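Local coordinates for flagellar protein FlgA (Thermotoga maritima, PDB 3FRN) that probably acts as a periplasmic chaperone for assembly of the P-ring of the flagellar basal body, at residues Pro15-Leu20 and Leu34-Pro39; Phe100-Glu105 and Pro129-Thr134. All blocks are in the same frame, centred on the assembly; numbering follows the deposited sequence.

Contact 1. Residues Pro15-Leu20 and Leu34-Pro39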
loop_
_atom_site.group_PDB
_atom_site.type_symbol
_atom_site.label_atom_id
_atom_site.label_comp_id
_atom_site.label_asym_id
_atom_site.label_seq_id
_atom_site.Cartn_x
_atom_site.Cartn_y
_atom_site.Cartn_z
ATOM N N PRO A 15 -12.621 -24.342 12.129
ATOM C CA PRO A 15 -11.466 -25.012 11.513
ATOM C C PRO A 15 -11.779 -26.386 10.923
ATOM O O PRO A 15 -12.605 -27.115 11.458
ATOM C CB PRO A 15 -10.475 -25.147 12.676
ATOM C CG PRO A 15 -10.882 -24.088 13.649
ATOM C CD PRO A 15 -12.383 -24.073 13.560
ATOM N N GLY A 16 -11.120 -26.733 9.823
ATOM C CA GLY A 16 -11.381 -28.011 9.178
ATOM C C GLY A 16 -10.984 -28.021 7.725
ATOM O O GLY A 16 -9.945 -27.488 7.355
ATOM N N VAL A 17 -11.806 -28.645 6.893
ATOM C CA VAL A 17 -11.539 -28.667 5.464
ATOM C C VAL A 17 -12.703 -27.978 4.773
ATOM O O VAL A 17 -13.851 -28.288 5.054
ATOM C CB VAL A 17 -11.363 -30.116 4.930
ATOM C CG1 VAL A 17 -11.383 -30.140 3.420
ATOM C CG2 VAL A 17 -10.073 -30.734 5.448
ATOM N N LEU A 18 -12.400 -27.028 3.894
ATOM C CA LEU A 18 -13.424 -26.328 3.120
ATOM C C LEU A 18 -13.723 -27.064 1.825
ATOM O O LEU A 18 -12.808 -27.476 1.116
ATOM C CB LEU A 18 -12.975 -24.902 2.801
ATOM C CG LEU A 18 -13.811 -24.037 1.853
ATOM C CD1 LEU A 18 -14.955 -23.369 2.587
ATOM C CD2 LEU A 18 -12.917 -22.996 1.224
ATOM N N PHE A 19 -15.011 -27.220 1.529
ATOM C CA PHE A 19 -15.461 -27.854 0.301
ATOM C C PHE A 19 -16.251 -26.863 -0.528
ATOM O O PHE A 19 -16.862 -25.945 0.016
ATOM C CB PHE A 19 -16.354 -29.055 0.609
ATOM C CG PHE A 19 -15.670 -30.149 1.376
ATOM C CD1 PHE A 19 -14.883 -31.086 0.721
ATOM C CD2 PHE A 19 -15.834 -30.258 2.749
ATOM C CE1 PHE A 19 -14.259 -32.107 1.423
ATOM C CE2 PHE A 19 -15.219 -31.280 3.458
ATOM C CZ PHE A 19 -14.429 -32.206 2.792
ATOM N N LEU A 20 -16.252 -27.075 -1.843
ATOM C CA LEU A 20 -16.989 -26.240 -2.791
ATOM C C LEU A 20 -18.433 -25.930 -2.364
ATOM O O LEU A 20 -18.873 -24.787 -2.482
ATOM C CB LEU A 20 -16.974 -26.891 -4.177
ATOM C CG LEU A 20 -17.622 -26.150 -5.346
ATOM C CD1 LEU A 20 -16.909 -24.834 -5.633
ATOM C CD2 LEU A 20 -17.618 -27.043 -6.567
ATOM N N LEU A 34 -10.507 -28.175 -0.710
ATOM C CA LEU A 34 -10.266 -26.907 -1.379
ATOM C C LEU A 34 -9.253 -26.081 -0.593
ATOM O O LEU A 34 -8.258 -25.616 -1.148
ATOM C CB LEU A 34 -11.582 -26.140 -1.546
ATOM C CG LEU A 34 -11.666 -24.885 -2.420
ATOM C CD1 LEU A 34 -11.344 -25.200 -3.865
ATOM C CD2 LEU A 34 -13.054 -24.300 -2.318
ATOM N N MET A 35 -9.519 -25.901 0.699
ATOM C CA MET A 35 -8.636 -25.153 1.594
ATOM C C MET A 35 -8.575 -25.843 2.953
ATOM O O MET A 35 -9.513 -26.540 3.342
ATOM C CB MET A 35 -9.149 -23.717 1.806
ATOM C CG MET A 35 -9.256 -22.837 0.554
ATOM S SD MET A 35 -7.952 -21.607 0.330
ATOM C CE MET A 35 -8.970 -20.202 -0.048
ATOM N N ILE A 36 -7.456 -25.656 3.652
ATOM C CA ILE A 36 -7.306 -26.071 5.047
ATOM C C ILE A 36 -7.635 -24.863 5.906
ATOM O O ILE A 36 -6.903 -23.887 5.893
ATOM C CB ILE A 36 -5.848 -26.532 5.360
ATOM C CG1 ILE A 36 -5.403 -27.639 4.399
ATOM C CG2 ILE A 36 -5.709 -26.992 6.814
ATOM C CD1 ILE A 36 -6.299 -28.861 4.401
ATOM N N LEU A 37 -8.732 -24.930 6.649
ATOM C CA LEU A 37 -9.215 -23.784 7.401
ATOM C C LEU A 37 -8.646 -23.760 8.827
ATOM O O LEU A 37 -8.913 -24.662 9.615
ATOM C CB LEU A 37 -10.742 -23.838 7.436
ATOM C CG LEU A 37 -11.630 -23.082 6.445
ATOM C CD1 LEU A 37 -11.046 -22.921 5.070
ATOM C CD2 LEU A 37 -12.982 -23.770 6.383
ATOM N N LEU A 38 -7.845 -22.743 9.156
ATOM C CA LEU A 38 -7.183 -22.683 10.473
ATOM C C LEU A 38 -7.758 -21.568 11.324
ATOM O O LEU A 38 -8.187 -20.535 10.796
ATOM C CB LEU A 38 -5.653 -22.532 10.309
ATOM C CG LEU A 38 -4.867 -23.665 9.649
ATOM C CD1 LEU A 38 -3.437 -23.235 9.387
ATOM C CD2 LEU A 38 -4.857 -24.951 10.503
ATOM N N PRO A 39 -7.795 -21.764 12.657
ATOM C CA PRO A 39 -8.597 -20.847 13.428
ATOM C C PRO A 39 -8.051 -19.417 13.380
ATOM O O PRO A 39 -6.836 -19.212 13.426
ATOM C CB PRO A 39 -8.493 -21.407 14.857
ATOM C CG PRO A 39 -7.188 -22.159 14.853
ATOM C CD PRO A 39 -7.119 -22.760 13.504
#

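Contact 2. Residues Phe100-Glu105 and Pro129-Thr134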
loop_
_atom_site.group_PDB
_atom_site.type_symbol
_atom_site.label_atom_id
_atom_site.label_comp_id
_atom_site.label_asym_id
_atom_site.label_seq_id
_atom_site.Cartn_x
_atom_site.Cartn_y
_atom_site.Cartn_z
ATOM N N PHE A 100 -1.549 -25.681 1.280
ATOM C CA PHE A 100 -1.046 -27.022 1.005
ATOM C C PHE A 100 -0.785 -27.758 2.312
ATOM O O PHE A 100 -0.442 -27.142 3.318
ATOM C CB PHE A 100 0.252 -26.962 0.199
ATOM C CG PHE A 100 0.223 -25.962 -0.912
ATOM C CD1 PHE A 100 0.757 -24.690 -0.731
ATOM C CD2 PHE A 100 -0.350 -26.284 -2.137
ATOM C CE1 PHE A 100 0.730 -23.759 -1.756
ATOM C CE2 PHE A 100 -0.383 -25.357 -3.169
ATOM C CZ PHE A 100 0.163 -24.095 -2.979
ATOM N N GLY A 101 -0.941 -29.079 2.286
ATOM C CA GLY A 101 -0.705 -29.919 3.463
ATOM C C GLY A 101 -1.917 -30.707 3.924
ATOM O O GLY A 101 -2.803 -31.032 3.129
ATOM N N THR A 102 -1.954 -31.011 5.217
ATOM C CA THR A 102 -3.108 -31.662 5.829
ATOM C C THR A 102 -3.644 -30.834 6.989
ATOM O O THR A 102 -2.928 -30.001 7.547
ATOM C CB THR A 102 -2.781 -33.101 6.306
ATOM O OG1 THR A 102 -1.383 -33.211 6.613
ATOM C CG2 THR A 102 -3.113 -34.101 5.214
ATOM N N LEU A 103 -4.910 -31.040 7.334
ATOM C CA LEU A 103 -5.460 -30.433 8.536
ATOM C C LEU A 103 -4.764 -31.063 9.745
ATOM O O LEU A 103 -4.763 -32.289 9.896
ATOM C CB LEU A 103 -6.979 -30.636 8.606
ATOM C CG LEU A 103 -7.690 -30.200 9.890
ATOM C CD1 LEU A 103 -7.773 -28.675 9.996
ATOM C CD2 LEU A 103 -9.071 -30.821 9.965
ATOM N N PRO A 104 -4.126 -30.230 10.583
ATOM C CA PRO A 104 -3.504 -30.724 11.804
ATOM C C PRO A 104 -4.517 -31.107 12.883
ATOM O O PRO A 104 -5.660 -30.656 12.851
ATOM C CB PRO A 104 -2.640 -29.544 12.259
ATOM C CG PRO A 104 -3.279 -28.352 11.676
ATOM C CD PRO A 104 -3.920 -28.782 10.395
ATOM N N GLU A 105 -4.091 -31.939 13.826
ATOM C CA GLU A 105 -4.941 -32.301 14.951
ATOM C C GLU A 105 -5.101 -31.107 15.885
ATOM O O GLU A 105 -6.215 -30.733 16.239
ATOM C CB GLU A 105 -4.359 -33.490 15.712
ATOM C CG GLU A 105 -4.490 -34.817 15.002
ATOM C CD GLU A 105 -3.778 -35.925 15.750
ATOM O OE1 GLU A 105 -3.382 -35.695 16.913
ATOM O OE2 GLU A 105 -3.609 -37.023 15.179
ATOM N N PRO A 129 3.235 -30.706 15.457
ATOM C CA PRO A 129 3.738 -32.005 15.911
ATOM C C PRO A 129 3.341 -33.171 14.988
ATOM O O PRO A 129 4.133 -34.090 14.796
ATOM C CB PRO A 129 3.095 -32.159 17.293
ATOM C CG PRO A 129 2.906 -30.753 17.769
ATOM C CD PRO A 129 2.574 -29.955 16.546
ATOM N N ASP A 130 2.147 -33.106 14.399
ATOM C CA ASP A 130 1.650 -34.189 13.546
ATOM C C ASP A 130 1.842 -34.002 12.035
ATOM O O ASP A 130 2.008 -34.986 11.313
ATOM C CB ASP A 130 0.184 -34.529 13.877
ATOM C CG ASP A 130 -0.793 -33.402 13.538
ATOM O OD1 ASP A 130 -1.938 -33.723 13.158
ATOM O OD2 ASP A 130 -0.443 -32.206 13.659
ATOM N N THR A 131 1.844 -32.757 11.563
ATOM C CA THR A 131 1.802 -32.482 10.120
ATOM C C THR A 131 2.311 -31.072 9.763
ATOM O O THR A 131 2.870 -30.368 10.613
ATOM C CB THR A 131 0.364 -32.714 9.557
ATOM O OG1 THR A 131 0.398 -32.766 8.133
ATOM C CG2 THR A 131 -0.586 -31.612 9.987
ATOM N N TYR A 132 2.107 -30.672 8.506
ATOM C CA TYR A 132 2.581 -29.393 7.981
ATOM C C TYR A 132 1.462 -28.673 7.218
ATOM O O TYR A 132 0.711 -29.310 6.477
ATOM C CB TYR A 132 3.779 -29.634 7.041
ATOM C CG TYR A 132 3.375 -30.078 5.642
ATOM C CD1 TYR A 132 3.306 -29.162 4.589
ATOM C CD2 TYR A 132 3.021 -31.403 5.384
ATOM C CE1 TYR A 132 2.911 -29.559 3.315
ATOM C CE2 TYR A 132 2.624 -31.809 4.113
ATOM C CZ TYR A 132 2.578 -30.886 3.081
ATOM O OH TYR A 132 2.188 -31.285 1.819
ATOM N N VAL A 133 1.335 -27.355 7.409
ATOM C CA VAL A 133 0.490 -26.523 6.536
ATOM C C VAL A 133 1.276 -25.352 5.917
ATOM O O VAL A 133 1.934 -24.600 6.630
ATOM C CB VAL A 133 -0.750 -25.968 7.284
ATOM C CG1 VAL A 133 -1.703 -25.261 6.328
ATOM C CG2 VAL A 133 -1.482 -27.073 8.015
ATOM N N THR A 134 1.221 -25.217 4.590
ATOM C CA THR A 134 1.677 -23.993 3.907
ATOM C C THR A 134 0.461 -23.119 3.501
ATOM O O THR A 134 -0.471 -23.589 2.833
ATOM C CB THR A 134 2.579 -24.310 2.696
ATOM O OG1 THR A 134 3.441 -25.408 3.022
ATOM C CG2 THR A 134 3.453 -23.089 2.284
HETATM O O HOH W 1 -3.275 -34.814 11.416
#

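Contact 1. Residues Pro15-Leu20 and Leu34-Pro39
Leu18 packs its side chain against Leu34, Met35 and Leu37. Its CG stands anti to the backbone N (chi1 172°), and from there the CD2 methyl touches Met35 CG at 3.7 Å and Leu34 CD2 at 3.8 Å. Both neighbours run side by side with Leu18 and point the same way. Leu37 reaches the same residue from the other direction along its strand, CD1 lying 3.6 Å from Leu18 CB. Met35 bends at chi2 and chi3, and its end leads away from 15-20; the side chain also touches Tyr43, Val45 and Leu49. This leucine-rich face is buried under strands 42-45 and 65-69 and helix 47-53. On the face of Val17 and Ile36 the packing is thin, with Val17 CG2 at 4.3 Å from Ile36 CD1.

Four backbone hydrogen bonds join the two segments. Gly16 and Leu37 exchange a reciprocal pair, Gly16 N to Leu37 O at 3.0 Å and Leu37 N to Gly16 O. Leu18 N gives a nearly straight bond to Met35 O (172°), and Leu34 N meets Leu18 O almost in line with its carbonyl bond. At the far end Pro15 CG rests 3.8 Å from Pro39 CB, the two side chains crossing at about a right angle. The arrangement is a short two-stranded antiparallel sheet, its strands joined by a long loop, within the FlgA N-terminal domain.

Contact 2. Residues Phe100-Glu105 and Pro129-Thr134
Asp130 OD1 is gripped twice, by the backbone N of Glu105 at 2.9 Å and by a water that donates to it. The amide comes from the syn side of the carboxylate, 27° out of its plane; the same water makes a weak bond to Leu103 O. Asp130 CG sits between its own backbone N and carbonyl carbon (chi1 66°), close to the Pro104-Glu105 part of the loop. Glu105 crosses it obliquely, with CG 3.3 Å from Asp130 OD1. Its own carboxylate is also near, Glu105 OE2 lying 4.2 Å from Asp130 OD1, a like-charge approach that the amide and water may partly offset.

Next along the chain, Thr131 turns CG2 onto Pro104, 3.6 Å from Pro104 CA, while its OG1 faces Thr102 OG1 at a separation too short to be trusted in detail. Val133 CG2 comes up to Pro104 CD at about a right angle between the side chains, and Leu38 and Phe128 also pack on this proline. The segments are the end of strand 93-101 and the start of strand 132-148, antiparallel neighbours in the sheet of the HotDog-like domain; regular strand pairing ends at Gly101 and Val133, and the parts beyond stay in contact largely through side chains.

Phe100 and Thr134 form the hydrogen-bonded pair there, each amide 2.8 Å from the other's carbonyl: Phe100 N to Thr134 O and Thr134 N to Phe100 O. Thr134 CB lies at the edge of the Phe100 ring, near its plane. A CB on Gly101 would run into Tyr132 O; separately, the Tyr132 ring lies against Gly101 CA, which sits over one face, 3.8 Å from the ring centroid, in a CH-pi contact. Thr102 N adds a weak bond to Tyr132 O.

From the N terminus, contact 1 comes first: 13 residues without helix or strand separate segments 15-20 and 34-39, and the loop closes when strand 35-37 returns beside strand 16-18. Only after strands 42-45 and 65-69 and helix 74-87 does strand 93-101 lead into contact 2, whose second segment closes a 23-residue excursion through strands 111-118 and 121-127. The two are therefore in series, neither nested nor crossed. Their centres are about 12 Å apart and they touch by packing: Leu103 lies against Gly16 and Ile36, while Leu38 meets Pro104 and Val133. A hydrogen bond from Ile36 to Thr99 also joins the N-terminal and HotDog-like regions at this seam.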